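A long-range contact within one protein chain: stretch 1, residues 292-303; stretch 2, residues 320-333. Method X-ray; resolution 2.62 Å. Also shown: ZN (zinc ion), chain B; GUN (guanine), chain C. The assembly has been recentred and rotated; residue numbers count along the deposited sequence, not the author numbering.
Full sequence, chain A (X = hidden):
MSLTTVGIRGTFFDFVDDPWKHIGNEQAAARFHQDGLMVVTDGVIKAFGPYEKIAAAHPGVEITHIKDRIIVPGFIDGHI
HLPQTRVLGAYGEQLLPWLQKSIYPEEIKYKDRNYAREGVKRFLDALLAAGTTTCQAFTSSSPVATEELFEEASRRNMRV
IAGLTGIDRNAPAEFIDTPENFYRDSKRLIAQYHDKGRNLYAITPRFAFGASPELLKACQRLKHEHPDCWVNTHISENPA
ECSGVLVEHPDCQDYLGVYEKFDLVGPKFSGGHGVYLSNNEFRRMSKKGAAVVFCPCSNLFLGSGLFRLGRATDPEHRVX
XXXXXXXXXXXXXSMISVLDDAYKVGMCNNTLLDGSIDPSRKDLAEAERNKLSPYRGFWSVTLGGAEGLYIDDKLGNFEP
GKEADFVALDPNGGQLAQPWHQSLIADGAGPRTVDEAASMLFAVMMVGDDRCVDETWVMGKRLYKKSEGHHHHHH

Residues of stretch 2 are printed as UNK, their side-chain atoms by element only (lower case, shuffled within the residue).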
ATOM      1  N   VAL A 292     -13.954   2.003 -18.026  1.00 30.89           N
ATOM      2  CA  VAL A 292     -12.783   1.227 -17.649  1.00 31.95           C
ATOM      3  C   VAL A 292     -12.716   1.226 -16.123  1.00 32.27           C
ATOM      4  O   VAL A 292     -13.178   2.169 -15.479  1.00 32.22           O
ATOM      5  CB  VAL A 292     -11.476   1.830 -18.246  1.00 31.25           C
ATOM      6  CG1 VAL A 292     -11.234   3.211 -17.690  1.00 31.95           C
ATOM      7  CG2 VAL A 292     -10.298   0.940 -17.934  1.00 30.76           C
ATOM      8  N   VAL A 293     -12.165   0.163 -15.546  1.00 31.11           N
ATOM      9  CA  VAL A 293     -12.059   0.065 -14.100  1.00 31.02           C
ATOM     10  C   VAL A 293     -10.598   0.037 -13.688  1.00 30.95           C
ATOM     11  O   VAL A 293      -9.880  -0.917 -13.975  1.00 31.65           O
ATOM     12  CB  VAL A 293     -12.760  -1.202 -13.563  1.00 31.25           C
ATOM     13  CG1 VAL A 293     -12.753  -1.187 -12.051  1.00 30.43           C
ATOM     14  CG2 VAL A 293     -14.186  -1.284 -14.094  1.00 31.18           C
ATOM     15  N   PHE A 294     -10.178   1.102 -13.010  1.00 30.71           N
ATOM     16  CA  PHE A 294      -8.807   1.284 -12.532  1.00 30.56           C
ATOM     17  C   PHE A 294      -8.565   0.515 -11.235  1.00 29.93           C
ATOM     18  O   PHE A 294      -9.069   0.893 -10.183  1.00 30.31           O
ATOM     19  CB  PHE A 294      -8.565   2.800 -12.353  1.00 31.30           C
ATOM     20  CG  PHE A 294      -7.247   3.167 -11.709  1.00 30.00           C
ATOM     21  CD1 PHE A 294      -6.114   2.382 -11.868  1.00 30.15           C
ATOM     22  CD2 PHE A 294      -7.132   4.361 -11.004  1.00 30.40           C
ATOM     23  CE1 PHE A 294      -4.888   2.781 -11.341  1.00 29.34           C
ATOM     24  CE2 PHE A 294      -5.909   4.772 -10.473  1.00 29.65           C
ATOM     25  CZ  PHE A 294      -4.790   3.979 -10.645  1.00 30.26           C
ATOM     26  N   CYS A 295      -7.784  -0.557 -11.317  1.00 29.06           N
ATOM     27  CA  CYS A 295      -7.481  -1.387 -10.154  1.00 30.59           C
ATOM     28  C   CYS A 295      -5.999  -1.327  -9.804  1.00 29.75           C
ATOM     29  O   CYS A 295      -5.265  -2.279 -10.034  1.00 30.04           O
ATOM     30  CB  CYS A 295      -7.874  -2.836 -10.443  1.00 30.43           C
ATOM     31  SG  CYS A 295      -9.564  -3.037 -11.030  1.00 31.03           S
ATOM     32  N   PRO A 296      -5.551  -0.217  -9.208  1.00 30.10           N
ATOM     33  CA  PRO A 296      -4.156  -0.006  -8.822  1.00 29.89           C
ATOM     34  C   PRO A 296      -3.482  -1.046  -7.935  1.00 30.46           C
ATOM     35  O   PRO A 296      -2.340  -1.410  -8.193  1.00 31.67           O
ATOM     36  CB  PRO A 296      -4.184   1.380  -8.189  1.00 30.68           C
ATOM     37  CG  PRO A 296      -5.541   1.459  -7.623  1.00 31.29           C
ATOM     38  CD  PRO A 296      -6.396   0.877  -8.706  1.00 30.84           C
ATOM     39  N   CYS A 297      -4.163  -1.527  -6.901  1.00 29.43           N
ATOM     40  CA  CYS A 297      -3.561  -2.524  -6.014  1.00 29.71           C
ATOM     41  C   CYS A 297      -3.169  -3.776  -6.772  1.00 29.26           C
ATOM     42  O   CYS A 297      -2.109  -4.350  -6.540  1.00 30.04           O
ATOM     43  CB  CYS A 297      -4.521  -2.913  -4.897  1.00 29.18           C
ATOM     44  SG  CYS A 297      -4.812  -1.633  -3.693  1.00 34.46           S
ATOM     45  N   SER A 298      -4.050  -4.197  -7.672  1.00 28.85           N
ATOM     46  CA  SER A 298      -3.834  -5.379  -8.488  1.00 29.19           C
ATOM     47  C   SER A 298      -2.728  -5.114  -9.510  1.00 30.58           C
ATOM     48  O   SER A 298      -1.804  -5.911  -9.661  1.00 29.94           O
ATOM     49  CB  SER A 298      -5.137  -5.747  -9.195  1.00 27.27           C
ATOM     50  OG  SER A 298      -4.956  -6.848 -10.055  1.00 27.65           O
ATOM     51  N   ASN A 299      -2.827  -3.980 -10.199  1.00 30.73           N
ATOM     52  CA  ASN A 299      -1.845  -3.605 -11.202  1.00 31.24           C
ATOM     53  C   ASN A 299      -0.434  -3.657 -10.649  1.00 34.14           C
ATOM     54  O   ASN A 299       0.478  -4.117 -11.332  1.00 35.58           O
ATOM     55  CB  ASN A 299      -2.134  -2.205 -11.740  1.00 29.93           C
ATOM     56  CG  ASN A 299      -3.413  -2.149 -12.539  1.00 29.20           C
ATOM     57  OD1 ASN A 299      -3.926  -3.177 -12.972  1.00 27.53           O
ATOM     58  ND2 ASN A 299      -3.928  -0.950 -12.751  1.00 25.79           N
ATOM     59  N   LEU A 300      -0.258  -3.194  -9.411  1.00 34.92           N
ATOM     60  CA  LEU A 300       1.056  -3.198  -8.762  1.00 33.67           C
ATOM     61  C   LEU A 300       1.437  -4.576  -8.217  1.00 34.02           C
ATOM     62  O   LEU A 300       2.569  -5.010  -8.357  1.00 35.12           O
ATOM     63  CB  LEU A 300       1.097  -2.166  -7.624  1.00 32.10           C
ATOM     64  CG  LEU A 300       0.891  -0.689  -7.988  1.00 30.64           C
ATOM     65  CD1 LEU A 300       0.909   0.165  -6.739  1.00 27.48           C
ATOM     66  CD2 LEU A 300       1.973  -0.242  -8.948  1.00 30.25           C
ATOM     67  N   PHE A 301       0.492  -5.271  -7.604  1.00 34.76           N
ATOM     68  CA  PHE A 301       0.770  -6.589  -7.050  1.00 34.27           C
ATOM     69  C   PHE A 301       1.197  -7.607  -8.118  1.00 35.21           C
ATOM     70  O   PHE A 301       2.126  -8.394  -7.903  1.00 35.18           O
ATOM     71  CB  PHE A 301      -0.467  -7.116  -6.310  1.00 33.66           C
ATOM     72  CG  PHE A 301      -0.234  -8.408  -5.576  1.00 33.29           C
ATOM     73  CD1 PHE A 301       0.317  -8.411  -4.298  1.00 32.52           C
ATOM     74  CD2 PHE A 301      -0.533  -9.627  -6.175  1.00 32.56           C
ATOM     75  CE1 PHE A 301       0.570  -9.607  -3.628  1.00 31.11           C
ATOM     76  CE2 PHE A 301      -0.280 -10.834  -5.508  1.00 32.11           C
ATOM     77  CZ  PHE A 301       0.271 -10.816  -4.234  1.00 31.67           C
ATOM     78  N   LEU A 302       0.514  -7.605  -9.259  1.00 33.50           N
ATOM     79  CA  LEU A 302       0.830  -8.546 -10.327  1.00 31.90           C
ATOM     80  C   LEU A 302       1.888  -8.020 -11.301  1.00 32.29           C
ATOM     81  O   LEU A 302       2.287  -8.719 -12.229  1.00 32.62           O
ATOM     82  CB  LEU A 302      -0.444  -8.911 -11.090  1.00 31.58           C
ATOM     83  CG  LEU A 302      -1.558  -9.592 -10.289  1.00 30.93           C
ATOM     84  CD1 LEU A 302      -2.754  -9.825 -11.191  1.00 29.30           C
ATOM     85  CD2 LEU A 302      -1.065 -10.904  -9.724  1.00 30.02           C
ATOM     86  N   GLY A 303       2.338  -6.786 -11.091  1.00 31.04           N
ATOM     87  CA  GLY A 303       3.351  -6.213 -11.953  1.00 30.90           C
ATOM     88  C   GLY A 303       2.830  -5.696 -13.275  1.00 31.94           C
ATOM     89  O   GLY A 303       3.610  -5.303 -14.137  1.00 31.13           O
ATOM     90  N   UNK A 320     -15.476   7.009 -18.968  1.00 37.61           N
ATOM     91  CA  UNK A 320     -16.189   6.709 -17.733  1.00 37.23           C
ATOM     92  C   UNK A 320     -15.414   5.676 -16.930  1.00 38.47           C
ATOM     93  O   UNK A 320     -14.901   4.708 -17.490  1.00 38.78           O
ATOM     94  c   UNK A 320     -19.900   6.708 -18.852  1.00 39.03           C
ATOM     95  c   UNK A 320     -20.874   7.812 -19.198  1.00 38.27           C
ATOM     96  c   UNK A 320     -18.537   7.272 -18.501  1.00 37.71           C
ATOM     97  c   UNK A 320     -17.587   6.184 -18.048  1.00 37.31           C
ATOM     98  n   UNK A 320     -20.963   8.771 -18.068  1.00 39.42           N
ATOM     99  N   UNK A 321     -15.336   5.882 -15.618  1.00 39.08           N
ATOM    100  CA  UNK A 321     -14.592   4.980 -14.742  1.00 39.61           C
ATOM    101  C   UNK A 321     -15.244   4.632 -13.417  1.00 39.42           C
ATOM    102  O   UNK A 321     -16.220   5.242 -12.989  1.00 39.69           O
ATOM    103 se   UNK A 321     -10.491   6.040 -14.522  1.00 54.47          SE
ATOM    104  c   UNK A 321     -10.794   7.975 -14.542  1.00 52.70           C
ATOM    105  c   UNK A 321     -12.142   5.457 -15.396  1.00 47.31           C
ATOM    106  c   UNK A 321     -13.241   5.586 -14.383  1.00 42.74           C
ATOM    107  N   UNK A 322     -14.631   3.658 -12.760  1.00 37.00           N
ATOM    108  CA  UNK A 322     -15.023   3.199 -11.440  1.00 36.70           C
ATOM    109  C   UNK A 322     -13.714   2.595 -10.964  1.00 35.24           C
ATOM    110  O   UNK A 322     -13.015   1.978 -11.755  1.00 36.48           O
ATOM    111  c   UNK A 322     -16.123   2.129 -11.514  1.00 35.41           C
ATOM    112  o   UNK A 322     -15.655   0.917 -12.072  1.00 35.95           O
ATOM    113  N   UNK A 323     -13.342   2.804  -9.707  1.00 34.26           N
ATOM    114  CA  UNK A 323     -12.098   2.229  -9.213  1.00 33.67           C
ATOM    115  C   UNK A 323     -12.378   0.809  -8.774  1.00 33.91           C
ATOM    116  O   UNK A 323     -13.527   0.448  -8.537  1.00 34.34           O
ATOM    117  c   UNK A 323     -10.867   4.320  -8.473  1.00 33.23           C
ATOM    118  c   UNK A 323     -10.120   5.060  -7.570  1.00 33.35           C
ATOM    119  c   UNK A 323     -10.983   4.787  -9.779  1.00 32.08           C
ATOM    120  c   UNK A 323     -10.361   5.970 -10.172  1.00 31.58           C
ATOM    121  c   UNK A 323      -9.620   6.693  -9.264  1.00 31.92           C
ATOM    122  c   UNK A 323      -9.495   6.244  -7.960  1.00 32.80           C
ATOM    123  c   UNK A 323     -11.545   3.047  -8.047  1.00 32.79           C
ATOM    124  N   UNK A 324     -11.342  -0.008  -8.659  1.00 33.42           N
ATOM    125  CA  UNK A 324     -11.568  -1.380  -8.254  1.00 32.38           C
ATOM    126  C   UNK A 324     -10.498  -1.974  -7.370  1.00 31.36           C
ATOM    127  O   UNK A 324      -9.335  -1.605  -7.466  1.00 33.60           O
ATOM    128  N   UNK A 325     -10.892  -2.894  -6.500  1.00 30.30           N
ATOM    129  CA  UNK A 325      -9.954  -3.558  -5.603  1.00 29.94           C
ATOM    130  C   UNK A 325      -9.315  -4.693  -6.374  1.00 30.16           C
ATOM    131  O   UNK A 325      -8.099  -4.850  -6.400  1.00 30.07           O
ATOM    132  o   UNK A 325     -11.767  -4.974  -4.809  1.00 25.85           O
ATOM    133  c   UNK A 325     -11.170  -3.081  -3.440  1.00 26.69           C
ATOM    134  c   UNK A 325     -10.667  -4.170  -4.370  1.00 27.75           C
ATOM    135  N   UNK A 326     -10.173  -5.471  -7.017  1.00 31.70           N
ATOM    136  CA  UNK A 326      -9.770  -6.627  -7.793  1.00 32.24           C
ATOM    137  C   UNK A 326      -9.203  -7.702  -6.877  1.00 33.11           C
ATOM    138  O   UNK A 326      -8.162  -8.296  -7.175  1.00 32.65           O
ATOM    139  o   UNK A 326      -7.349  -7.675 -10.191  1.00 40.81           O
ATOM    140  c   UNK A 326      -8.726  -6.243  -8.836  1.00 36.20           C
ATOM    141  o   UNK A 326      -9.541  -7.859 -10.349  1.00 41.15           O
ATOM    142  c   UNK A 326      -8.514  -7.338  -9.862  1.00 40.07           C
ATOM    143  N   UNK A 327      -9.892  -7.955  -5.764  1.00 33.01           N
ATOM    144  CA  UNK A 327      -9.424  -8.957  -4.824  1.00 32.61           C
ATOM    145  C   UNK A 327      -9.062 -10.268  -5.517  1.00 33.17           C
ATOM    146  O   UNK A 327      -9.831 -10.868  -6.261  1.00 31.17           O
ATOM    147  c   UNK A 327     -10.382  -8.055  -2.727  1.00 31.89           C
ATOM    148  c   UNK A 327     -10.432  -9.209  -3.697  1.00 31.66           C
ATOM    149  c   UNK A 327     -10.088 -10.493  -2.962  1.00 29.79           C
ATOM    150  N   UNK A 328      -7.846 -10.691  -5.225  1.00 33.75           N
ATOM    151  CA  UNK A 328      -7.266 -11.868  -5.807  1.00 31.79           C
ATOM    152  C   UNK A 328      -6.019 -11.198  -6.332  1.00 32.61           C
ATOM    153  O   UNK A 328      -4.954 -11.277  -5.722  1.00 32.19           O
ATOM    154  N   UNK A 329      -6.185 -10.487  -7.443  1.00 32.68           N
ATOM    155  CA  UNK A 329      -5.081  -9.775  -8.047  1.00 32.57           C
ATOM    156  C   UNK A 329      -4.611  -8.729  -7.067  1.00 33.69           C
ATOM    157  O   UNK A 329      -3.413  -8.587  -6.836  1.00 34.52           O
ATOM    158  N   UNK A 330      -5.564  -7.997  -6.493  1.00 33.61           N
ATOM    159  CA  UNK A 330      -5.247  -6.974  -5.512  1.00 32.72           C
ATOM    160  C   UNK A 330      -5.216  -7.603  -4.134  1.00 33.88           C
ATOM    161  O   UNK A 330      -5.867  -8.621  -3.909  1.00 33.85           O
ATOM    162  N   UNK A 331      -4.487  -6.999  -3.201  1.00 33.08           N
ATOM    163  CA  UNK A 331      -4.373  -7.564  -1.864  1.00 32.38           C
ATOM    164  C   UNK A 331      -5.167  -6.863  -0.773  1.00 32.76           C
ATOM    165  O   UNK A 331      -4.984  -7.156   0.406  1.00 33.14           O
ATOM    166  n   UNK A 331      -1.240  -6.058  -0.650  1.00 34.67           N
ATOM    167  c   UNK A 331      -2.184  -6.288  -1.554  1.00 34.55           C
ATOM    168  o   UNK A 331      -2.469  -5.474  -2.432  1.00 36.42           O
ATOM    169  c   UNK A 331      -2.890  -7.638  -1.468  1.00 32.58           C
ATOM    170  N   UNK A 332      -6.061  -5.960  -1.163  1.00 33.27           N
ATOM    171  CA  UNK A 332      -6.868  -5.211  -0.198  1.00 32.63           C
ATOM    172  C   UNK A 332      -8.351  -5.214  -0.554  1.00 33.14           C
ATOM    173  O   UNK A 332      -8.718  -5.057  -1.719  1.00 34.03           O
ATOM    174  c   UNK A 332      -4.896  -3.592   0.064  1.00 31.80           C
ATOM    175  c   UNK A 332      -2.331  -4.406   2.628  1.00 33.36           C
ATOM    176  c   UNK A 332      -4.455  -4.061   1.432  1.00 31.86           C
ATOM    177  c   UNK A 332      -6.389  -3.761  -0.133  1.00 32.08           C
ATOM    178  n   UNK A 332      -2.973  -4.952   3.654  1.00 32.34           N
ATOM    179  n   UNK A 332      -1.008  -4.301   2.651  1.00 32.87           N
ATOM    180  n   UNK A 332      -3.008  -3.978   1.570  1.00 32.06           N
ATOM    181  N   UNK A 333      -9.204  -5.368   0.457  1.00 32.93           N
ATOM    182  CA  UNK A 333     -10.651  -5.384   0.248  1.00 31.89           C
ATOM    183  C   UNK A 333     -11.273  -3.994   0.305  1.00 31.32           C
ATOM    184  O   UNK A 333     -12.367  -3.778  -0.207  1.00 31.96           O
ATOM    185  c   UNK A 333     -10.935  -8.695   0.835  1.00 30.41           C
ATOM    186  c   UNK A 333     -13.063  -7.763   0.272  1.00 30.81           C
ATOM    187  c   UNK A 333     -11.341  -6.254   1.300  1.00 31.43           C
ATOM    188  c   UNK A 333     -13.488  -9.003  -0.200  1.00 29.29           C
ATOM    189  c   UNK A 333     -12.635 -10.085  -0.151  1.00 28.67           C
ATOM    190  c   UNK A 333     -11.787  -7.596   0.793  1.00 31.24           C
ATOM    191  c   UNK A 333     -11.355  -9.938   0.367  1.00 29.65           C
TER
HETATM  192 ZN    ZN B 500     -10.298  -9.091 -12.386  1.00 33.03          ZN
HETATM  193  N9  GUN C 600      -8.997 -12.005 -16.225  1.00 63.26           N
HETATM  194  C8  GUN C 600      -8.127 -12.895 -16.761  1.00 63.96           C
HETATM  195  N7  GUN C 600      -6.982 -12.848 -16.144  1.00 64.25           N
HETATM  196  C5  GUN C 600      -7.038 -11.926 -15.158  1.00 63.49           C
HETATM  197  C6  GUN C 600      -6.114 -11.444 -14.173  1.00 62.71           C
HETATM  198  O6  GUN C 600      -4.967 -11.898 -14.083  1.00 62.78           O
HETATM  199  N1  GUN C 600      -6.555 -10.453 -13.299  1.00 60.92           N
HETATM  200  C2  GUN C 600      -7.841  -9.943 -13.384  1.00 59.16           C
HETATM  201  N2  GUN C 600      -8.258  -8.965 -12.495  1.00 54.36           N
HETATM  202  N3  GUN C 600      -8.697 -10.380 -14.291  1.00 60.63           N
HETATM  203  C4  GUN C 600      -8.342 -11.354 -15.192  1.00 63.12           C
HETATM  204  O   HOH W   1      -6.847  -2.566  -7.071  1.00 30.44           O
HETATM  205  O   HOH W   2      -8.719  -9.846 -10.527  1.00 45.49           O

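Position 320 carries four carbons in a row ending in nitrogen: Lys 320. Its chain leads away from stretch 1 into a partly exposed site, which suits a charged amine, while its backbone O accepts a hydrogen bond from Val 292 N at 2.9 Å.

At position 321 the side chain is unbranched, two carbons, selenium and a last carbon. This is selenomethionine, Met 321. A long, flexible apolar chain fits the buried face it shares with Val 292 and Phe 294: its CG lies 3.3 Å from Val 292 CG1, and its SE 4.3 Å from Phe 294 CB.

Position 322 has one carbon and one oxygen, on the sheet face of Val 293: Ser 322. On this shared face Ser 322 OG packs 3.3 Å from Val 293 CG2. Its N and O both bond the neighbouring strand, flanking Val 293: Ser 322 N gives a weak hydrogen bond to Val 292 O (3.4 Å), and Phe 294 N donates to Ser 322 O (3.2 Å).

Position 323 bears one carbon and a six-carbon ring without a hydroxyl: Phe 323. Phe 294 points its ring edge at the face of this ring, with Phe 294 CD2 3.7 Å from Phe 323 CE1 and the planes at 82°, a favourable packing for two buried aromatics.

Position 324 has no side-chain atoms: Gly 324. A CB here would lie 2.8 Å from Cys 295 SG and 3.0 Å from Val 293 CG1, both clashes. The bare backbone comes close enough for Gly 324 N to bond Phe 294 O at 2.9 Å.

Position 325 has a carbon carrying one oxygen and one carbon: Thr 325. It points away, and its hydroxyl is satisfied elsewhere in the structure.

Position 326 shows two carbons, the second carrying two oxygens: Asp 326. Ser 298 OG donates to Asp 326 OD2 at 2.5 Å, while Asp 326 OD1 binds ZN, also at 2.5 Å. A carboxylate suits both roles.

Position 327, three carbons branched at the first, is Val 327, turned away but buried, as suits an apolar side chain.

Positions 328, 329 and 330 lack side chains: Gly 328, Gly 329 and Gly 330. The backbone angles of the first call for glycine; a CB on the second would clash with Ser 298 OG at 2.5 Å, and on the third with Thr 325 O at 2.2 Å.

Position 331, two carbons ending in oxygen and nitrogen, is Asn 331; its OD1 lies 4.1 Å from Cys 297 CB, and OD1 and ND2 are both hydrogen-bonded elsewhere in the structure, satisfying the buried amide. Position 332, three carbons, nitrogen, then a carbon with two nitrogens, is Arg 332, whose aliphatic CG lies 4.2 Å from Cys 297 SG. Position 333, a carbon and a six-carbon ring, is Phe 333, out of reach but buried, which suits an apolar ring.

The contact thus begins as parallel strands joined by backbone hydrogen bonds. Gly 324 lets the strand end lie against Val 293 and Cys 295, and Gly 329 lets the loop approach Ser 298 on the helix, where Ser 298 meets the zinc-binding aspartate. A water bridges the turn, accepting from Ser 298 N and donating to Gly 324 O and Thr 325 O.

Stretch 2 (320-333) KMSFGTDVGGGNRF
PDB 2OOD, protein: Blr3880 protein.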